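Local structure of DUF1436 domain-containing protein (Neisseria meningitidis, 2GKP) at residues Tyr12-Tyr16 against Ile25-Ser29; Trp28-Tyr34 against Asn64-Tyr70. The protein is of unknown function but belongs to the CdiI family, so it probably acts as an immunity protein against a contact-dependent growth inhibition toxin. All coordinates share one frame; numbering follows the deposited sequence.

Contact 1. Residues Tyr12-Tyr16 against Ile25-Ser29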
ATOM      1  N   TYR A  12       3.439  -9.622   6.106  1.00 13.30           N
ATOM      2  CA  TYR A  12       3.754  -8.215   5.932  1.00 12.53           C
ATOM      3  C   TYR A  12       2.899  -7.693   4.803  1.00 11.65           C
ATOM      4  O   TYR A  12       2.780  -8.344   3.764  1.00 12.40           O
ATOM      5  CB  TYR A  12       5.249  -8.031   5.597  1.00 12.45           C
ATOM      6  CG  TYR A  12       6.182  -8.644   6.617  1.00 12.74           C
ATOM      7  CD1 TYR A  12       6.726  -7.860   7.617  1.00 13.61           C
ATOM      8  CD2 TYR A  12       6.458 -10.008   6.612  1.00 13.98           C
ATOM      9  CE1 TYR A  12       7.580  -8.416   8.600  1.00 15.74           C
ATOM     10  CE2 TYR A  12       7.301 -10.570   7.575  1.00 16.10           C
ATOM     11  CZ  TYR A  12       7.846  -9.758   8.550  1.00 14.73           C
ATOM     12  OH  TYR A  12       8.686 -10.290   9.510  1.00 18.18           O
ATOM     13  N   TRP A  13       2.354  -6.491   5.000  1.00 12.11           N
ATOM     14  CA  TRP A  13       1.494  -5.898   4.007  1.00 11.05           C
ATOM     15  C   TRP A  13       1.871  -4.454   3.685  1.00 11.45           C
ATOM     16  O   TRP A  13       2.380  -3.713   4.551  1.00 12.15           O
ATOM     17  CB  TRP A  13       0.045  -5.918   4.499  1.00 12.13           C
ATOM     18  CG  TRP A  13      -0.638  -7.242   4.460  1.00 12.20           C
ATOM     19  CD1 TRP A  13      -0.547  -8.249   5.384  1.00 13.60           C
ATOM     20  CD2 TRP A  13      -1.612  -7.669   3.496  1.00 13.28           C
ATOM     21  NE1 TRP A  13      -1.399  -9.280   5.041  1.00 14.43           N
ATOM     22  CE2 TRP A  13      -2.037  -8.963   3.870  1.00 13.54           C
ATOM     23  CE3 TRP A  13      -2.132  -7.100   2.319  1.00 14.25           C
ATOM     24  CZ2 TRP A  13      -2.995  -9.674   3.139  1.00 15.23           C
ATOM     25  CZ3 TRP A  13      -3.080  -7.817   1.595  1.00 16.18           C
ATOM     26  CH2 TRP A  13      -3.515  -9.087   2.016  1.00 15.75           C
ATOM     27  N   ALA A  14       1.564  -4.050   2.440  1.00 11.35           N
ATOM     28  CA  ALA A  14       1.811  -2.685   1.996  1.00 11.05           C
ATOM     29  C   ALA A  14       0.893  -2.355   0.859  1.00 10.45           C
ATOM     30  O   ALA A  14       0.267  -3.226   0.278  1.00 11.63           O
ATOM     31  CB  ALA A  14       3.303  -2.464   1.550  1.00 11.66           C
ATOM     32  N   GLY A  15       0.801  -1.062   0.551  1.00 11.49           N
ATOM     33  CA  GLY A  15      -0.017  -0.616  -0.560  1.00 11.99           C
ATOM     34  C   GLY A  15       0.763   0.283  -1.515  1.00 11.20           C
ATOM     35  O   GLY A  15       1.728   0.947  -1.114  1.00 11.28           O
ATOM     36  N   TYR A  16       0.295   0.311  -2.754  1.00 11.14           N
ATOM     37  CA  TYR A  16       0.942   1.059  -3.834  0.50 12.77           C
ATOM     38  C   TYR A  16      -0.191   1.685  -4.617  1.00 12.18           C
ATOM     39  O   TYR A  16      -0.907   0.997  -5.364  1.00 13.78           O
ATOM     40  CB  TYR A  16       1.803   0.110  -4.703  0.50 13.43           C
ATOM     41  CG  TYR A  16       2.333   0.670  -6.010  0.50 14.01           C
ATOM     42  CD1 TYR A  16       3.109   1.821  -6.046  0.50 15.29           C
ATOM     43  CD2 TYR A  16       2.110   0.001  -7.208  0.50 11.30           C
ATOM     44  CE1 TYR A  16       3.625   2.309  -7.267  0.50 16.69           C
ATOM     45  CE2 TYR A  16       2.605   0.490  -8.434  0.50 14.04           C
ATOM     46  CZ  TYR A  16       3.354   1.643  -8.447  0.50 15.38           C
ATOM     47  OH  TYR A  16       3.860   2.114  -9.645  0.50 17.23           O
ATOM     48  N   ILE A  25       3.416   5.015  -1.775  1.00 11.43           N
ATOM     49  CA  ILE A  25       3.697   3.693  -1.226  1.00 12.15           C
ATOM     50  C   ILE A  25       3.484   3.774   0.283  1.00 12.02           C
ATOM     51  O   ILE A  25       3.936   4.716   0.952  1.00 13.22           O
ATOM     52  CB  ILE A  25       5.145   3.269  -1.510  1.00 12.73           C
ATOM     53  CG1 ILE A  25       5.425   3.177  -3.004  1.00 16.38           C
ATOM     54  CG2 ILE A  25       5.447   1.958  -0.804  1.00 15.03           C
ATOM     55  CD1 ILE A  25       4.411   2.599  -3.771  1.00 21.92           C
ATOM     56  N   GLN A  26       2.774   2.793   0.821  1.00 11.85           N
ATOM     57  CA  GLN A  26       2.361   2.876   2.204  1.00 12.39           C
ATOM     58  C   GLN A  26       2.523   1.544   2.933  1.00 11.73           C
ATOM     59  O   GLN A  26       2.017   0.526   2.468  1.00 12.70           O
ATOM     60  CB  GLN A  26       0.858   3.269   2.197  1.00 13.35           C
ATOM     61  CG  GLN A  26       0.161   3.376   3.538  1.00 15.36           C
ATOM     62  CD  GLN A  26       0.731   4.518   4.337  1.00 16.82           C
ATOM     63  OE1 GLN A  26       0.767   5.666   3.868  1.00 16.69           O
ATOM     64  NE2 GLN A  26       1.163   4.220   5.539  1.00 16.41           N
ATOM     65  N   THR A  27       3.108   1.567   4.131  1.00 12.52           N
ATOM     66  CA  THR A  27       3.062   0.395   5.023  1.00 11.90           C
ATOM     67  C   THR A  27       1.635   0.140   5.524  1.00 12.60           C
ATOM     68  O   THR A  27       0.930   1.086   5.863  1.00 12.38           O
ATOM     69  CB  THR A  27       3.942   0.665   6.263  1.00 12.24           C
ATOM     70  OG1 THR A  27       5.295   0.744   5.823  1.00 12.91           O
ATOM     71  CG2 THR A  27       3.839  -0.473   7.303  1.00 14.90           C
ATOM     72  N   TRP A  28       1.229  -1.137   5.549  1.00 12.99           N
ATOM     73  CA  TRP A  28      -0.030  -1.554   6.182  1.00 12.94           C
ATOM     74  C   TRP A  28       0.303  -2.379   7.428  1.00 12.53           C
ATOM     75  O   TRP A  28       1.374  -3.011   7.508  1.00 12.40           O
ATOM     76  CB  TRP A  28      -0.797  -2.439   5.195  1.00 12.97           C
ATOM     77  CG  TRP A  28      -1.470  -1.735   4.064  1.00 11.94           C
ATOM     78  CD1 TRP A  28      -1.089  -0.549   3.458  1.00 12.72           C
ATOM     79  CD2 TRP A  28      -2.594  -2.206   3.340  1.00 13.00           C
ATOM     80  NE1 TRP A  28      -1.957  -0.243   2.424  1.00 13.02           N
ATOM     81  CE2 TRP A  28      -2.879  -1.245   2.326  1.00 12.60           C
ATOM     82  CE3 TRP A  28      -3.423  -3.330   3.466  1.00 13.97           C
ATOM     83  CZ2 TRP A  28      -3.957  -1.381   1.459  1.00 14.55           C
ATOM     84  CZ3 TRP A  28      -4.489  -3.472   2.573  1.00 17.17           C
ATOM     85  CH2 TRP A  28      -4.740  -2.496   1.590  1.00 16.89           C
ATOM     86  N   SER A  29      -0.619  -2.391   8.397  1.00 12.49           N
ATOM     87  CA  SER A  29      -0.437  -3.168   9.617  1.00 13.03           C
ATOM     88  C   SER A  29      -1.782  -3.741  10.022  1.00 13.82           C
ATOM     89  O   SER A  29      -2.817  -3.443   9.400  1.00 12.86           O
ATOM     90  CB  SER A  29       0.098  -2.267  10.745  1.00 14.48           C
ATOM     91  OG  SER A  29       1.400  -1.777  10.408  1.00 14.06           O
TER

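Contact 2. Residues Trp28-Tyr34 against Asn64-Tyr70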
ATOM      1  N   TRP A  28       1.229  -1.137   5.549  1.00 12.99           N
ATOM      2  CA  TRP A  28      -0.030  -1.554   6.182  1.00 12.94           C
ATOM      3  C   TRP A  28       0.303  -2.379   7.428  1.00 12.53           C
ATOM      4  O   TRP A  28       1.374  -3.011   7.508  1.00 12.40           O
ATOM      5  CB  TRP A  28      -0.797  -2.439   5.195  1.00 12.97           C
ATOM      6  CG  TRP A  28      -1.470  -1.735   4.064  1.00 11.94           C
ATOM      7  CD1 TRP A  28      -1.089  -0.549   3.458  1.00 12.72           C
ATOM      8  CD2 TRP A  28      -2.594  -2.206   3.340  1.00 13.00           C
ATOM      9  NE1 TRP A  28      -1.957  -0.243   2.424  1.00 13.02           N
ATOM     10  CE2 TRP A  28      -2.879  -1.245   2.326  1.00 12.60           C
ATOM     11  CE3 TRP A  28      -3.423  -3.330   3.466  1.00 13.97           C
ATOM     12  CZ2 TRP A  28      -3.957  -1.381   1.459  1.00 14.55           C
ATOM     13  CZ3 TRP A  28      -4.489  -3.472   2.573  1.00 17.17           C
ATOM     14  CH2 TRP A  28      -4.740  -2.496   1.590  1.00 16.89           C
ATOM     15  N   SER A  29      -0.619  -2.391   8.397  1.00 12.49           N
ATOM     16  CA  SER A  29      -0.437  -3.168   9.617  1.00 13.03           C
ATOM     17  C   SER A  29      -1.782  -3.741  10.022  1.00 13.82           C
ATOM     18  O   SER A  29      -2.817  -3.443   9.400  1.00 12.86           O
ATOM     19  CB  SER A  29       0.098  -2.267  10.745  1.00 14.48           C
ATOM     20  OG  SER A  29       1.400  -1.777  10.408  1.00 14.06           O
ATOM     21  N   GLY A  30      -1.774  -4.543  11.097  1.00 13.21           N
ATOM     22  CA  GLY A  30      -3.037  -5.112  11.552  1.00 13.89           C
ATOM     23  C   GLY A  30      -2.836  -6.414  12.271  1.00 13.67           C
ATOM     24  O   GLY A  30      -1.729  -6.727  12.734  1.00 14.17           O
ATOM     25  N   PHE A  31      -3.935  -7.161  12.402  1.00 14.34           N
ATOM     26  CA  PHE A  31      -3.895  -8.523  12.893  1.00 13.62           C
ATOM     27  C   PHE A  31      -5.116  -9.179  12.252  1.00 14.33           C
ATOM     28  O   PHE A  31      -6.235  -8.654  12.354  1.00 13.89           O
ATOM     29  CB  PHE A  31      -4.030  -8.610  14.433  1.00 14.61           C
ATOM     30  CG  PHE A  31      -4.314 -10.003  14.891  1.00 15.93           C
ATOM     31  CD1 PHE A  31      -3.274 -10.941  14.970  1.00 15.15           C
ATOM     32  CD2 PHE A  31      -5.639 -10.414  15.146  1.00 16.11           C
ATOM     33  CE1 PHE A  31      -3.527 -12.271  15.285  1.00 17.85           C
ATOM     34  CE2 PHE A  31      -5.903 -11.733  15.467  1.00 18.36           C
ATOM     35  CZ  PHE A  31      -4.865 -12.664  15.571  1.00 17.65           C
ATOM     36  N   GLY A  32      -4.890 -10.310  11.582  1.00 13.84           N
ATOM     37  CA  GLY A  32      -5.967 -10.999  10.882  1.00 14.13           C
ATOM     38  C   GLY A  32      -6.292 -10.365   9.558  1.00 13.66           C
ATOM     39  O   GLY A  32      -6.261 -11.021   8.522  1.00 14.83           O
ATOM     40  N   ARG A  33      -6.638  -9.080   9.596  1.00 13.47           N
ATOM     41  CA  ARG A  33      -6.785  -8.266   8.397  1.00 13.75           C
ATOM     42  C   ARG A  33      -5.909  -7.024   8.555  1.00 13.89           C
ATOM     43  O   ARG A  33      -5.666  -6.550   9.698  1.00 15.37           O
ATOM     44  CB  ARG A  33      -8.251  -7.856   8.156  1.00 14.11           C
ATOM     45  CG  ARG A  33      -9.207  -9.033   8.018  1.00 14.65           C
ATOM     46  CD  ARG A  33     -10.651  -8.603   7.718  1.00 15.67           C
ATOM     47  NE  ARG A  33     -10.863  -8.370   6.289  1.00 14.99           N
ATOM     48  CZ  ARG A  33     -11.216  -9.297   5.396  1.00 14.65           C
ATOM     49  NH1 ARG A  33     -11.430  -8.937   4.121  1.00 15.36           N
ATOM     50  NH2 ARG A  33     -11.332 -10.585   5.726  1.00 16.42           N
ATOM     51  N   TYR A  34      -5.470  -6.491   7.404  1.00 13.16           N
ATOM     52  CA  TYR A  34      -4.531  -5.377   7.397  1.00 13.73           C
ATOM     53  C   TYR A  34      -5.080  -4.142   6.698  1.00 13.25           C
ATOM     54  O   TYR A  34      -6.017  -4.214   5.879  1.00 15.40           O
ATOM     55  CB  TYR A  34      -3.206  -5.820   6.760  1.00 12.97           C
ATOM     56  CG  TYR A  34      -2.468  -6.804   7.629  1.00 12.49           C
ATOM     57  CD1 TYR A  34      -1.314  -6.410   8.296  1.00 13.91           C
ATOM     58  CD2 TYR A  34      -2.934  -8.102   7.837  1.00 12.47           C
ATOM     59  CE1 TYR A  34      -0.621  -7.302   9.101  1.00 14.58           C
ATOM     60  CE2 TYR A  34      -2.231  -8.992   8.669  1.00 13.41           C
ATOM     61  CZ  TYR A  34      -1.091  -8.582   9.290  1.00 14.30           C
ATOM     62  OH  TYR A  34      -0.385  -9.466  10.110  1.00 15.38           O
ATOM     63  N   ASN A  64       8.322  -2.519   7.545  1.00 15.34           N
ATOM     64  CA  ASN A  64       7.726  -1.803   8.665  1.00 14.68           C
ATOM     65  C   ASN A  64       6.309  -2.265   9.041  1.00 14.99           C
ATOM     66  O   ASN A  64       5.733  -1.773  10.002  1.00 14.81           O
ATOM     67  CB  ASN A  64       7.680  -0.293   8.393  1.00 14.87           C
ATOM     68  CG  ASN A  64       9.021   0.354   8.527  1.00 16.58           C
ATOM     69  OD1 ASN A  64       9.844  -0.096   9.313  1.00 19.22           O
ATOM     70  ND2 ASN A  64       9.250   1.424   7.787  1.00 17.09           N
ATOM     71  N   SER A  65       5.754  -3.207   8.278  1.00 13.54           N
ATOM     72  CA  SER A  65       4.401  -3.696   8.546  1.00 13.68           C
ATOM     73  C   SER A  65       4.284  -4.334   9.931  1.00 14.25           C
ATOM     74  O   SER A  65       5.016  -5.295  10.234  1.00 15.68           O
ATOM     75  CB  SER A  65       4.019  -4.693   7.452  1.00 12.69           C
ATOM     76  OG  SER A  65       2.739  -5.286   7.691  1.00 13.05           O
ATOM     77  N   ARG A  66       3.338  -3.844  10.738  1.00 14.20           N
ATOM     78  CA  ARG A  66       3.217  -4.338  12.116  1.00 15.86           C
ATOM     79  C   ARG A  66       2.109  -5.394  12.197  1.00 16.22           C
ATOM     80  O   ARG A  66       1.021  -5.239  11.596  1.00 17.12           O
ATOM     81  CB  ARG A  66       2.925  -3.203  13.103  1.00 15.56           C
ATOM     82  CG  ARG A  66       4.020  -2.184  13.208  1.00 16.79           C
ATOM     83  CD  ARG A  66       3.682  -1.092  14.267  1.00 16.66           C
ATOM     84  NE  ARG A  66       2.571  -0.201  13.923  1.00 18.39           N
ATOM     85  CZ  ARG A  66       1.873   0.522  14.801  1.00 17.01           C
ATOM     86  NH1 ARG A  66       2.111   0.440  16.116  1.00 20.30           N
ATOM     87  NH2 ARG A  66       0.907   1.331  14.401  1.00 17.91           N
ATOM     88  N   THR A  67       2.377  -6.473  12.936  1.00 16.42           N
ATOM     89  CA  THR A  67       1.328  -7.434  13.277  1.00 15.90           C
ATOM     90  C   THR A  67       1.087  -7.326  14.771  1.00 16.87           C
ATOM     91  O   THR A  67       2.013  -7.504  15.576  1.00 18.89           O
ATOM     92  CB  THR A  67       1.747  -8.876  12.923  1.00 16.34           C
ATOM     93  OG1 THR A  67       1.885  -8.999  11.506  1.00 15.47           O
ATOM     94  CG2 THR A  67       0.703  -9.894  13.403  1.00 18.47           C
ATOM     95  N   PHE A  68      -0.140  -6.965  15.114  1.00 17.56           N
ATOM     96  CA  PHE A  68      -0.496  -6.817  16.546  1.00 18.89           C
ATOM     97  C   PHE A  68      -0.877  -8.144  17.165  1.00 20.29           C
ATOM     98  O   PHE A  68      -1.213  -9.074  16.459  1.00 21.34           O
ATOM     99  CB  PHE A  68      -1.625  -5.801  16.734  1.00 19.28           C
ATOM    100  CG  PHE A  68      -1.394  -4.527  15.995  1.00 19.37           C
ATOM    101  CD1 PHE A  68      -0.249  -3.785  16.251  1.00 19.58           C
ATOM    102  CD2 PHE A  68      -2.291  -4.085  15.036  1.00 18.56           C
ATOM    103  CE1 PHE A  68      -0.001  -2.617  15.561  1.00 21.81           C
ATOM    104  CE2 PHE A  68      -2.040  -2.930  14.328  1.00 18.29           C
ATOM    105  CZ  PHE A  68      -0.897  -2.199  14.588  1.00 19.82           C
ATOM    106  N   VAL A  69      -0.803  -8.213  18.500  1.00 20.51           N
ATOM    107  CA  VAL A  69      -1.468  -9.250  19.278  1.00 21.19           C
ATOM    108  C   VAL A  69      -2.910  -8.767  19.433  1.00 20.16           C
ATOM    109  O   VAL A  69      -3.160  -7.619  19.788  1.00 19.98           O
ATOM    110  CB  VAL A  69      -0.759  -9.404  20.645  1.00 21.47           C
ATOM    111  CG1 VAL A  69      -1.633 -10.237  21.621  1.00 23.21           C
ATOM    112  CG2 VAL A  69       0.610 -10.032  20.422  1.00 22.63           C
ATOM    113  N   TYR A  70      -3.871  -9.628  19.117  1.00 20.34           N
ATOM    114  CA  TYR A  70      -5.278  -9.257  19.186  1.00 20.30           C
ATOM    115  C   TYR A  70      -5.648  -8.685  20.569  1.00 21.00           C
ATOM    116  O   TYR A  70      -5.273  -9.244  21.608  1.00 21.37           O
ATOM    117  CB  TYR A  70      -6.153 -10.487  18.905  1.00 19.56           C
ATOM    118  CG  TYR A  70      -7.630 -10.156  18.953  1.00 19.21           C
ATOM    119  CD1 TYR A  70      -8.236  -9.463  17.902  1.00 19.10           C
ATOM    120  CD2 TYR A  70      -8.424 -10.558  20.038  1.00 20.98           C
ATOM    121  CE1 TYR A  70      -9.592  -9.164  17.913  1.00 21.25           C
ATOM    122  CE2 TYR A  70      -9.760 -10.246  20.058  1.00 19.31           C
ATOM    123  CZ  TYR A  70     -10.347  -9.576  18.993  1.00 22.03           C
ATOM    124  OH  TYR A  70     -11.691  -9.260  19.033  1.00 25.68           O
TER

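Contact 1. Residues Tyr12-Tyr16 against Ile25-Ser29
Trp-28 lays its indole across the backbone of Ala-14 and Gly-15, on the face of the antiparallel hairpin that also carries Trp-13. With CG beside its own backbone N (chi1 -76°), the ring turns over the neighbouring strand; Ala-14 C sits over one face, 3.7 Å from Trp-28 CD1. The absence of a side chain at Gly-15 permits this: a CB there would run into the indole nitrogen. Trp-13, with nearly the same first torsion, meets Trp-28 through the CB atoms, 3.6 Å apart, and beyond them the two indoles make only a glancing approach between their CE3 atoms. Beneath the Trp-28 indole, Gly-15 and Gln-26 form a hydrogen-bonded pair, Gly-15 N to Gln-26 O at 2.8 Å in the carbonyl plane and Gln-26 N to Gly-15 O at 2.9 Å. The Gln-26 chain, extended at chi1 (178°) and bent at chi2, leads away from Gly-15 and sends NE2 to Thr-27 O and to Tyr-40 O of the next strand. Ala-14, Tyr-16 and Ile-25 on the other face pack against helix 51-63. Gly-15 and Gln-26 thus satisfy each other's backbone, while the Trp-28 indole takes the place over Gly-15 that a side chain would otherwise occupy.

Contact 2. Residues Trp28-Tyr34 against Asn64-Tyr70
Phe-31, Ser-29 and Phe-68 each bury more surface than any other residue where the end of strand 23-30 and the turn after it meet the loop between helices 51-63 and 73-79. Ser-29 is the polar anchor. Its OG, beside its own backbone N (chi1 -64°), accepts the amide of Arg-66 at 2.9 Å from Arg-66 N to Ser-29 OG, with an N-H...O angle of 160°. The same OG bonds to Asp-37 OD2, and Asp-37 also takes Arg-66 NE in a salt bridge, so one carboxylate ties both segments to strand 34-45.

Phe-68 swings its ring back along the backbone of Ser-29 and Gly-30: CE2 lies 3.6 Å from Gly-30 N, and CZ approaches Ser-29 CB. Within its own segment CE1 covers the Arg-66 guanidinium face, presenting the ring edge to it. Gly-30 lies between two backbone bonds, Gly-30 N to Arg-66 O and Phe-68 N to Gly-30 O, both 2.9 Å.

Phe-31, its CG anti to the backbone N (chi1 166°), carries its ring over to the 64-70 loop. Its CD1 comes 3.2 Å from Phe-68 O, while Tyr-70 CB makes an off-centre CH-pi contact 4.1 Å from the Phe-31 ring centroid; the two rings themselves meet obliquely.

At the other end, Ser-65 OG donates to Trp-28 O at 2.7 Å, and Thr-67 OG1 lies at the edge of the Tyr-34 ring, 2.7 Å from Tyr-34 OH. Polar bonds therefore hold the loop to the strand end at its buried side, where the Asp-37 carboxylate would be expected to steady the Arg-66 charge, and aromatic packing extends the join towards the exposed side.

How the contacts relate
From the N terminus, strand 11-18 turns back into strand 23-30, and contact 1 closes that short hairpin loop. Contact 2 starts on Trp-28 and Ser-29, where contact 1 ends, and closes a longer loop running through strand 34-45 and helix 51-63. The two loops follow each other along the chain, overlapping in these shared residues. Strand 23-30 is their common element: contact 1 joins it to its sheet neighbour, and contact 2 joins its end to the connection between helices 51-63 and 73-79. The contacts also touch directly, Ser-65 OG lying 3.0 Å from Trp-13 N, a probable hydrogen bond, and Tyr-34 stacking on Trp-13.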